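Local coordinates for protein Nadp(h)-dependent ketose reductase (Bemisia argentifolii, PDB 1E3J) that probably reduces fructose to sorbitol with NADPH, as a zinc-containing polyol dehydrogenase of the alcohol dehydrogenase family, at residues P22-E25 with V31-Q34; V219-E224 with E251-I256; E231-A236 with I258-T263. All coordinates share one frame; numbering follows the deposited sequence.

Interaction 1 of 3, residues P22-E25 with V31-Q34; sequences PIPE and VLLQ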
loop_
_atom_site.group_PDB
_atom_site.type_symbol
_atom_site.label_atom_id
_atom_site.label_comp_id
_atom_site.label_asym_id
_atom_site.label_seq_id
_atom_site.Cartn_x
_atom_site.Cartn_y
_atom_site.Cartn_z
ATOM N N PRO A 22 15.065 -3.737 -45.058
ATOM C CA PRO A 22 16.503 -3.570 -44.824
ATOM C C PRO A 22 16.839 -3.962 -43.369
ATOM O O PRO A 22 15.963 -3.961 -42.507
ATOM C CB PRO A 22 16.746 -2.078 -45.102
ATOM C CG PRO A 22 15.369 -1.441 -45.018
ATOM C CD PRO A 22 14.434 -2.500 -45.561
ATOM N N ILE A 23 18.088 -4.338 -43.105
ATOM C CA ILE A 23 18.483 -4.677 -41.744
ATOM C C ILE A 23 18.638 -3.365 -40.966
ATOM O O ILE A 23 19.378 -2.467 -41.372
ATOM C CB ILE A 23 19.826 -5.442 -41.692
ATOM C CG1 ILE A 23 19.737 -6.710 -42.550
ATOM C CG2 ILE A 23 20.163 -5.816 -40.240
ATOM C CD1 ILE A 23 20.912 -7.654 -42.396
ATOM N N PRO A 24 17.928 -3.241 -39.834
ATOM C CA PRO A 24 17.987 -2.036 -38.998
ATOM C C PRO A 24 19.362 -1.799 -38.374
ATOM O O PRO A 24 20.158 -2.726 -38.171
ATOM C CB PRO A 24 16.928 -2.286 -37.913
ATOM C CG PRO A 24 16.246 -3.587 -38.290
ATOM C CD PRO A 24 17.206 -4.332 -39.162
ATOM N N GLU A 25 19.622 -0.540 -38.061
ATOM C CA GLU A 25 20.866 -0.139 -37.423
ATOM C C GLU A 25 20.555 0.408 -36.009
ATOM O O GLU A 25 19.687 1.273 -35.849
ATOM C CB GLU A 25 21.564 0.930 -38.266
ATOM C CG GLU A 25 22.744 0.392 -39.071
ATOM C CD GLU A 25 23.802 -0.225 -38.175
ATOM O OE1 GLU A 25 24.184 0.437 -37.177
ATOM O OE2 GLU A 25 24.249 -1.365 -38.460
ATOM N N VAL A 31 20.105 -2.348 -29.301
ATOM C CA VAL A 31 20.902 -3.493 -29.692
ATOM C C VAL A 31 20.227 -4.087 -30.906
ATOM O O VAL A 31 19.017 -3.916 -31.094
ATOM C CB VAL A 31 20.978 -4.574 -28.624
ATOM C CG1 VAL A 31 21.826 -4.091 -27.443
ATOM C CG2 VAL A 31 19.572 -4.956 -28.182
ATOM N N LEU A 32 21.024 -4.763 -31.730
ATOM C CA LEU A 32 20.539 -5.404 -32.931
ATOM C C LEU A 32 20.316 -6.843 -32.587
ATOM O O LEU A 32 21.211 -7.520 -32.069
ATOM C CB LEU A 32 21.563 -5.324 -34.081
ATOM C CG LEU A 32 21.099 -6.089 -35.351
ATOM C CD1 LEU A 32 19.780 -5.512 -35.835
ATOM C CD2 LEU A 32 22.153 -5.985 -36.482
ATOM N N LEU A 33 19.125 -7.327 -32.887
ATOM C CA LEU A 33 18.814 -8.718 -32.595
ATOM C C LEU A 33 18.569 -9.588 -33.812
ATOM O O LEU A 33 17.890 -9.174 -34.773
ATOM C CB LEU A 33 17.550 -8.787 -31.758
ATOM C CG LEU A 33 17.590 -8.064 -30.411
ATOM C CD1 LEU A 33 16.182 -8.064 -29.798
ATOM C CD2 LEU A 33 18.595 -8.765 -29.499
ATOM N N GLN A 34 19.086 -10.808 -33.743
ATOM C CA GLN A 34 18.839 -11.804 -34.774
ATOM C C GLN A 34 17.695 -12.557 -34.108
ATOM O O GLN A 34 17.914 -13.304 -33.158
ATOM C CB GLN A 34 20.057 -12.724 -34.968
ATOM C CG GLN A 34 19.783 -13.876 -35.926
ATOM C CD GLN A 34 21.053 -14.443 -36.552
ATOM O OE1 GLN A 34 22.059 -14.700 -35.865
ATOM N NE2 GLN A 34 21.011 -14.652 -37.863
#
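Leu-32 swings CG opposite its main-chain N (chi1 176°), and chi2 of 59° then places CD1 by Pro-24 and CD2 by Ile-23. Its CA-CB bond points toward the loop. The touching is shared between the two branches. CD1 comes within 3.7 Å of the carbonyl O of Pro-24. The same methyl lies 4.4 Å from CD of the Pro-24 ring. CD2 meets the branch methyl CG2 of Ile-23 at 4.3 Å and lies 4.2 Å from Pro-24 O; both methyls approach that oxygen from one side. The contact joins the loop that follows strand 15-20 to the strand 30-40 it leads into. That strand belongs to the mixed sheet of the catalytic part of a zinc alcohol dehydrogenase. Leu-32 is buried, while Ile-23 is exposed and Pro-24 partly so. Val-130 of the neighbouring strand 128-132 packs on both Pro-24 and Leu-32. Pro-26 also touches Leu-32. No hydrogen bond ties the two segments. Pro-24 has no backbone N-H to offer, and Leu-32 presents only methyls. The chemistry therefore implies a loop laid on the strand by van der Waals contact, not by sheet pairing.

Interaction 2 of 3, residues V219-E224 with E251-I256; sequences VDPAKE and EKCITI
Pro-221 turns the CB-CG side of its ring onto the first turns of helix 251-260, where Lys-252, Cys-253 and Ile-256 meet it. This is in the Rossmann-type coenzyme domain: the loop after strand 215-218 packs against the helix that follows strand 243-246. Lys-252 and Ile-256 both meet CB of the proline, and Cys-253 meets CG. Lys-252 lies alongside, with its CB 4.0 Å from CB of Pro-221. Its chain runs on past the proline carbonyl, and CD comes to 3.5 Å from Pro-221 O. In Cys-253, chi1 of -72° puts SG beside its own backbone N and 3.9 Å from CG of the Pro-221 ring. Ile-256, one turn on from Lys-252, reaches back with CD1, 4.3 Å from Pro-221 CB. Ile-256 is buried and also packs on Ile-229 of helix 226-236. No hydrogen bond crosses the contact. The loop is instead shaped by its own bonds. Asp-220 O accepts from both Lys-223 N and Glu-224 N. The Asp-220 side chain forms an Asx turn, in which Ala-222 N donates to OD1 at 2.6 Å, nearly along the C-O axis of OD1.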
loop_
_atom_site.group_PDB
_atom_site.type_symbol
_atom_site.label_atom_id
_atom_site.label_comp_id
_atom_site.label_asym_id
_atom_site.label_seq_id
_atom_site.Cartn_x
_atom_site.Cartn_y
_atom_site.Cartn_z
ATOM N N VAL A 219 -17.124 -25.773 -17.481
ATOM C CA VAL A 219 -18.179 -24.795 -17.293
ATOM C C VAL A 219 -18.432 -24.051 -18.589
ATOM O O VAL A 219 -17.502 -23.597 -19.244
ATOM C CB VAL A 219 -17.754 -23.794 -16.200
ATOM C CG1 VAL A 219 -18.712 -22.621 -16.126
ATOM C CG2 VAL A 219 -17.678 -24.516 -14.874
ATOM N N ASP A 220 -19.691 -23.940 -18.971
ATOM C CA ASP A 220 -20.052 -23.220 -20.180
ATOM C C ASP A 220 -21.342 -22.480 -19.876
ATOM O O ASP A 220 -22.424 -23.045 -19.948
ATOM C CB ASP A 220 -20.272 -24.162 -21.363
ATOM C CG ASP A 220 -20.628 -23.401 -22.619
ATOM O OD1 ASP A 220 -21.176 -22.283 -22.457
ATOM O OD2 ASP A 220 -20.379 -23.900 -23.751
ATOM N N PRO A 221 -21.234 -21.192 -19.543
ATOM C CA PRO A 221 -22.373 -20.338 -19.208
ATOM C C PRO A 221 -23.334 -20.131 -20.367
ATOM O O PRO A 221 -24.371 -19.488 -20.215
ATOM C CB PRO A 221 -21.706 -19.045 -18.742
ATOM C CG PRO A 221 -20.498 -18.985 -19.624
ATOM C CD PRO A 221 -19.984 -20.408 -19.609
ATOM N N ALA A 222 -22.992 -20.660 -21.530
ATOM C CA ALA A 222 -23.910 -20.537 -22.655
ATOM C C ALA A 222 -24.934 -21.675 -22.528
ATOM O O ALA A 222 -25.998 -21.617 -23.126
ATOM C CB ALA A 222 -23.152 -20.654 -23.997
ATOM N N LYS A 223 -24.599 -22.684 -21.721
ATOM C CA LYS A 223 -25.437 -23.868 -21.513
ATOM C C LYS A 223 -26.031 -23.975 -20.113
ATOM O O LYS A 223 -27.224 -24.202 -19.958
ATOM C CB LYS A 223 -24.613 -25.123 -21.780
ATOM C CG LYS A 223 -24.113 -25.194 -23.200
ATOM C CD LYS A 223 -23.180 -26.375 -23.436
ATOM C CE LYS A 223 -22.821 -26.449 -24.918
ATOM N NZ LYS A 223 -21.816 -27.505 -25.245
ATOM N N GLU A 224 -25.199 -23.815 -19.094
ATOM C CA GLU A 224 -25.655 -23.925 -17.718
ATOM C C GLU A 224 -25.985 -22.562 -17.123
ATOM O O GLU A 224 -25.378 -21.568 -17.489
ATOM C CB GLU A 224 -24.577 -24.647 -16.894
ATOM C CG GLU A 224 -24.812 -24.666 -15.394
ATOM C CD GLU A 224 -23.936 -25.678 -14.656
ATOM O OE1 GLU A 224 -22.945 -26.179 -15.243
ATOM O OE2 GLU A 224 -24.237 -25.961 -13.463
ATOM N N GLU A 251 -19.496 -11.192 -20.836
ATOM C CA GLU A 251 -20.311 -10.665 -19.752
ATOM C C GLU A 251 -20.925 -11.702 -18.795
ATOM O O GLU A 251 -21.161 -11.400 -17.609
ATOM C CB GLU A 251 -21.415 -9.758 -20.303
ATOM C CG GLU A 251 -22.554 -10.494 -20.962
ATOM C CD GLU A 251 -23.358 -9.601 -21.893
ATOM O OE1 GLU A 251 -23.884 -8.551 -21.445
ATOM O OE2 GLU A 251 -23.456 -9.960 -23.087
ATOM N N LYS A 252 -21.207 -12.907 -19.280
ATOM C CA LYS A 252 -21.791 -13.901 -18.368
ATOM C C LYS A 252 -20.708 -14.367 -17.399
ATOM O O LYS A 252 -20.967 -14.565 -16.209
ATOM C CB LYS A 252 -22.405 -15.092 -19.123
ATOM C CG LYS A 252 -23.699 -14.742 -19.880
ATOM C CD LYS A 252 -24.494 -16.008 -20.238
ATOM C CE LYS A 252 -25.675 -15.713 -21.176
ATOM N NZ LYS A 252 -25.226 -15.563 -22.616
ATOM N N CYS A 253 -19.488 -14.498 -17.917
ATOM C CA CYS A 253 -18.347 -14.876 -17.104
ATOM C C CYS A 253 -18.002 -13.756 -16.122
ATOM O O CYS A 253 -17.626 -14.021 -14.984
ATOM C CB CYS A 253 -17.150 -15.188 -17.995
ATOM S SG CYS A 253 -17.365 -16.746 -18.883
ATOM N N ILE A 254 -18.155 -12.503 -16.538
ATOM C CA ILE A 254 -17.838 -11.402 -15.625
ATOM C C ILE A 254 -18.898 -11.313 -14.534
ATOM O O ILE A 254 -18.601 -10.979 -13.367
ATOM C CB ILE A 254 -17.764 -10.066 -16.363
ATOM C CG1 ILE A 254 -16.495 -10.046 -17.218
ATOM C CG2 ILE A 254 -17.798 -8.912 -15.367
ATOM C CD1 ILE A 254 -16.442 -8.926 -18.237
ATOM N N THR A 255 -20.127 -11.652 -14.909
ATOM C CA THR A 255 -21.226 -11.587 -13.964
ATOM C C THR A 255 -20.963 -12.671 -12.943
ATOM O O THR A 255 -21.149 -12.470 -11.766
ATOM C CB THR A 255 -22.606 -11.832 -14.663
ATOM O OG1 THR A 255 -22.833 -10.822 -15.662
ATOM C CG2 THR A 255 -23.746 -11.783 -13.638
ATOM N N ILE A 256 -20.516 -13.822 -13.401
ATOM C CA ILE A 256 -20.223 -14.913 -12.492
ATOM C C ILE A 256 -19.074 -14.477 -11.574
ATOM O O ILE A 256 -19.130 -14.685 -10.353
ATOM C CB ILE A 256 -19.807 -16.220 -13.280
ATOM C CG1 ILE A 256 -21.044 -16.882 -13.895
ATOM C CG2 ILE A 256 -19.167 -17.234 -12.337
ATOM C CD1 ILE A 256 -20.730 -18.115 -14.701
#

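Interaction 3 of 3, residues E231-A236 with I258-T263; sequences ERIRSA and INITRT
Ile-260 meets Ile-233 where two neighbouring helices, 226-236 and 251-260, pack side by side on the parallel sheet of the Rossmann-type domain. The two side chains cross obliquely. The short branch of Ile-233 does the touching: its CG2 lies 4.1 Å from Ile-260 CD1 and 4.2 Å from Ile-260 CG1. The long branch of Ile-260 is the other half of the contact.

Their conformations differ. In Ile-260, CG1 stands opposite the backbone N (chi1 -175°), and chi2 of 70° bends CD1 over to CG2 of Ile-233. The price is that CG2 of Ile-260 sits between the backbone N and the carbonyl carbon. In Ile-233 it is CG2 that lies opposite the backbone N, while CG1 lies beside the N (chi1 -61°). That rotation turns the methyl, not the ethyl arm, to Ile-260.

Both isoleucines are buried. Both also pack on the sheet: Ile-260 touches Leu-173 of strand 171-175, and Ile-233 touches Leu-217 of strand 215-218. Ile-260 is also the end of its helix, since Thr-261 is the first residue to leave helical backbone angles. Beyond this, Thr-263 packs on Leu-109 of the second subunit.

Arg-234 lies at the edge of the contact, with its CB 4.5 Å from Ile-260 CD1. Its guanidinium end comes nearer to the 258-263 segment than the direction of its CA-CB bond alone would suggest, but no hydrogen bond joins the two. Leu-240 packs on both Arg-234 and Ile-260. CD1 of Ile-260 also approaches the main chain of helix 226-236, coming to 4.3 Å from Arg-234 N.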
loop_
_atom_site.group_PDB
_atom_site.type_symbol
_atom_site.label_atom_id
_atom_site.label_comp_id
_atom_site.label_asym_id
_atom_site.label_seq_id
_atom_site.Cartn_x
_atom_site.Cartn_y
_atom_site.Cartn_z
ATOM N N GLU A 231 -22.667 -22.496 -7.627
ATOM C CA GLU A 231 -22.661 -23.513 -6.576
ATOM C C GLU A 231 -21.662 -24.621 -6.853
ATOM O O GLU A 231 -21.011 -25.088 -5.948
ATOM C CB GLU A 231 -24.055 -24.123 -6.354
ATOM C CG GLU A 231 -24.072 -25.215 -5.257
ATOM C CD GLU A 231 -23.402 -24.773 -3.941
ATOM O OE1 GLU A 231 -23.749 -23.679 -3.414
ATOM O OE2 GLU A 231 -22.533 -25.528 -3.425
ATOM N N ARG A 232 -21.542 -25.010 -8.102
ATOM C CA ARG A 232 -20.600 -26.045 -8.456
ATOM C C ARG A 232 -19.203 -25.575 -8.022
ATOM O O ARG A 232 -18.420 -26.330 -7.445
ATOM C CB ARG A 232 -20.660 -26.290 -9.966
ATOM C CG ARG A 232 -19.704 -27.357 -10.454
ATOM C CD ARG A 232 -20.412 -28.308 -11.407
ATOM N NE ARG A 232 -20.798 -27.629 -12.623
ATOM C CZ ARG A 232 -20.074 -27.633 -13.724
ATOM N NH1 ARG A 232 -18.919 -28.300 -13.755
ATOM N NH2 ARG A 232 -20.493 -26.949 -14.777
ATOM N N ILE A 233 -18.900 -24.310 -8.284
ATOM C CA ILE A 233 -17.592 -23.753 -7.925
ATOM C C ILE A 233 -17.468 -23.614 -6.408
ATOM O O ILE A 233 -16.427 -23.922 -5.831
ATOM C CB ILE A 233 -17.359 -22.363 -8.552
ATOM C CG1 ILE A 233 -17.409 -22.461 -10.072
ATOM C CG2 ILE A 233 -16.030 -21.794 -8.062
ATOM C CD1 ILE A 233 -17.886 -21.177 -10.786
ATOM N N ARG A 234 -18.518 -23.145 -5.755
ATOM C CA ARG A 234 -18.445 -22.965 -4.313
ATOM C C ARG A 234 -18.238 -24.298 -3.628
ATOM O O ARG A 234 -17.480 -24.406 -2.661
ATOM C CB ARG A 234 -19.723 -22.311 -3.800
ATOM C CG ARG A 234 -19.639 -21.774 -2.378
ATOM C CD ARG A 234 -21.029 -21.305 -1.920
ATOM N NE ARG A 234 -21.599 -20.306 -2.831
ATOM C CZ ARG A 234 -21.664 -19.004 -2.564
ATOM N NH1 ARG A 234 -21.201 -18.536 -1.400
ATOM N NH2 ARG A 234 -22.168 -18.162 -3.464
ATOM N N SER A 235 -18.881 -25.328 -4.157
ATOM C CA SER A 235 -18.772 -26.640 -3.548
ATOM C C SER A 235 -17.430 -27.303 -3.798
ATOM O O SER A 235 -17.035 -28.202 -3.055
ATOM C CB SER A 235 -19.876 -27.553 -4.065
ATOM O OG SER A 235 -19.408 -28.314 -5.162
ATOM N N ALA A 236 -16.721 -26.867 -4.834
ATOM C CA ALA A 236 -15.433 -27.464 -5.165
ATOM C C ALA A 236 -14.271 -26.971 -4.320
ATOM O O ALA A 236 -13.161 -27.516 -4.388
ATOM C CB ALA A 236 -15.131 -27.223 -6.617
ATOM N N ILE A 258 -18.139 -11.584 -10.574
ATOM C CA ILE A 258 -18.661 -10.676 -9.576
ATOM C C ILE A 258 -19.474 -11.400 -8.493
ATOM O O ILE A 258 -19.423 -11.050 -7.294
ATOM C CB ILE A 258 -19.597 -9.667 -10.240
ATOM C CG1 ILE A 258 -18.791 -8.779 -11.186
ATOM C CG2 ILE A 258 -20.346 -8.836 -9.167
ATOM C CD1 ILE A 258 -19.630 -7.813 -11.978
ATOM N N ASN A 259 -20.243 -12.409 -8.895
ATOM C CA ASN A 259 -21.083 -13.065 -7.916
ATOM C C ASN A 259 -20.400 -14.160 -7.118
ATOM O O ASN A 259 -20.828 -14.483 -6.020
ATOM C CB ASN A 259 -22.354 -13.582 -8.599
ATOM C CG ASN A 259 -23.278 -12.446 -9.043
ATOM O OD1 ASN A 259 -23.478 -11.478 -8.313
ATOM N ND2 ASN A 259 -23.842 -12.564 -10.234
ATOM N N ILE A 260 -19.314 -14.711 -7.640
ATOM C CA ILE A 260 -18.629 -15.770 -6.923
ATOM C C ILE A 260 -17.441 -15.248 -6.101
ATOM O O ILE A 260 -16.948 -15.936 -5.188
ATOM C CB ILE A 260 -18.102 -16.798 -7.905
ATOM C CG1 ILE A 260 -17.485 -17.981 -7.168
ATOM C CG2 ILE A 260 -17.059 -16.143 -8.784
ATOM C CD1 ILE A 260 -18.462 -18.864 -6.433
ATOM N N THR A 261 -16.978 -14.036 -6.399
ATOM C CA THR A 261 -15.825 -13.501 -5.664
ATOM C C THR A 261 -16.125 -13.186 -4.202
ATOM O O THR A 261 -17.187 -12.655 -3.887
ATOM C CB THR A 261 -15.256 -12.233 -6.341
ATOM O OG1 THR A 261 -14.803 -12.561 -7.662
ATOM C CG2 THR A 261 -14.070 -11.696 -5.534
ATOM N N ARG A 262 -15.193 -13.539 -3.315
ATOM C CA ARG A 262 -15.359 -13.263 -1.900
ATOM C C ARG A 262 -15.449 -11.760 -1.578
ATOM O O ARG A 262 -14.790 -10.932 -2.202
ATOM C CB ARG A 262 -14.185 -13.850 -1.100
ATOM C CG ARG A 262 -14.343 -13.759 0.422
ATOM C CD ARG A 262 -13.014 -14.109 1.160
ATOM N NE ARG A 262 -12.481 -15.405 0.737
ATOM C CZ ARG A 262 -11.217 -15.818 0.909
ATOM N NH1 ARG A 262 -10.306 -15.031 1.498
ATOM N NH2 ARG A 262 -10.865 -17.048 0.509
ATOM N N THR A 263 -16.244 -11.430 -0.576
ATOM C CA THR A 263 -16.408 -10.062 -0.121
ATOM C C THR A 263 -15.016 -9.478 0.118
ATOM O O THR A 263 -14.136 -10.137 0.682
ATOM C CB THR A 263 -17.243 -10.047 1.200
ATOM O OG1 THR A 263 -18.551 -10.547 0.920
ATOM C CG2 THR A 263 -17.383 -8.658 1.773
#

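In the fold
The three contacts fall into two groups. Interaction 1 comes first along the chain and belongs to the mixed sheet built round strand 30-40. Interactions 2 and 3 lie in the Rossmann-type domain, on the opposite side of the chain's centre. Nearest atoms of interaction 1 are about 35 Å from interaction 2 and about 38 Å from interaction 3. Interactions 2 and 3 have centres 13 Å apart. Their segments alternate in sequence, and both use helix 251-260, one near each end. A salt bridge between Glu-224 and Arg-232 links them, but it is uncertain, since Arg-232 was modelled in two conformers. Interaction 1 thus ties a loop to the catalytic domain's sheet, while 2 and 3 join helix 251-260 to its neighbours in the coenzyme domain.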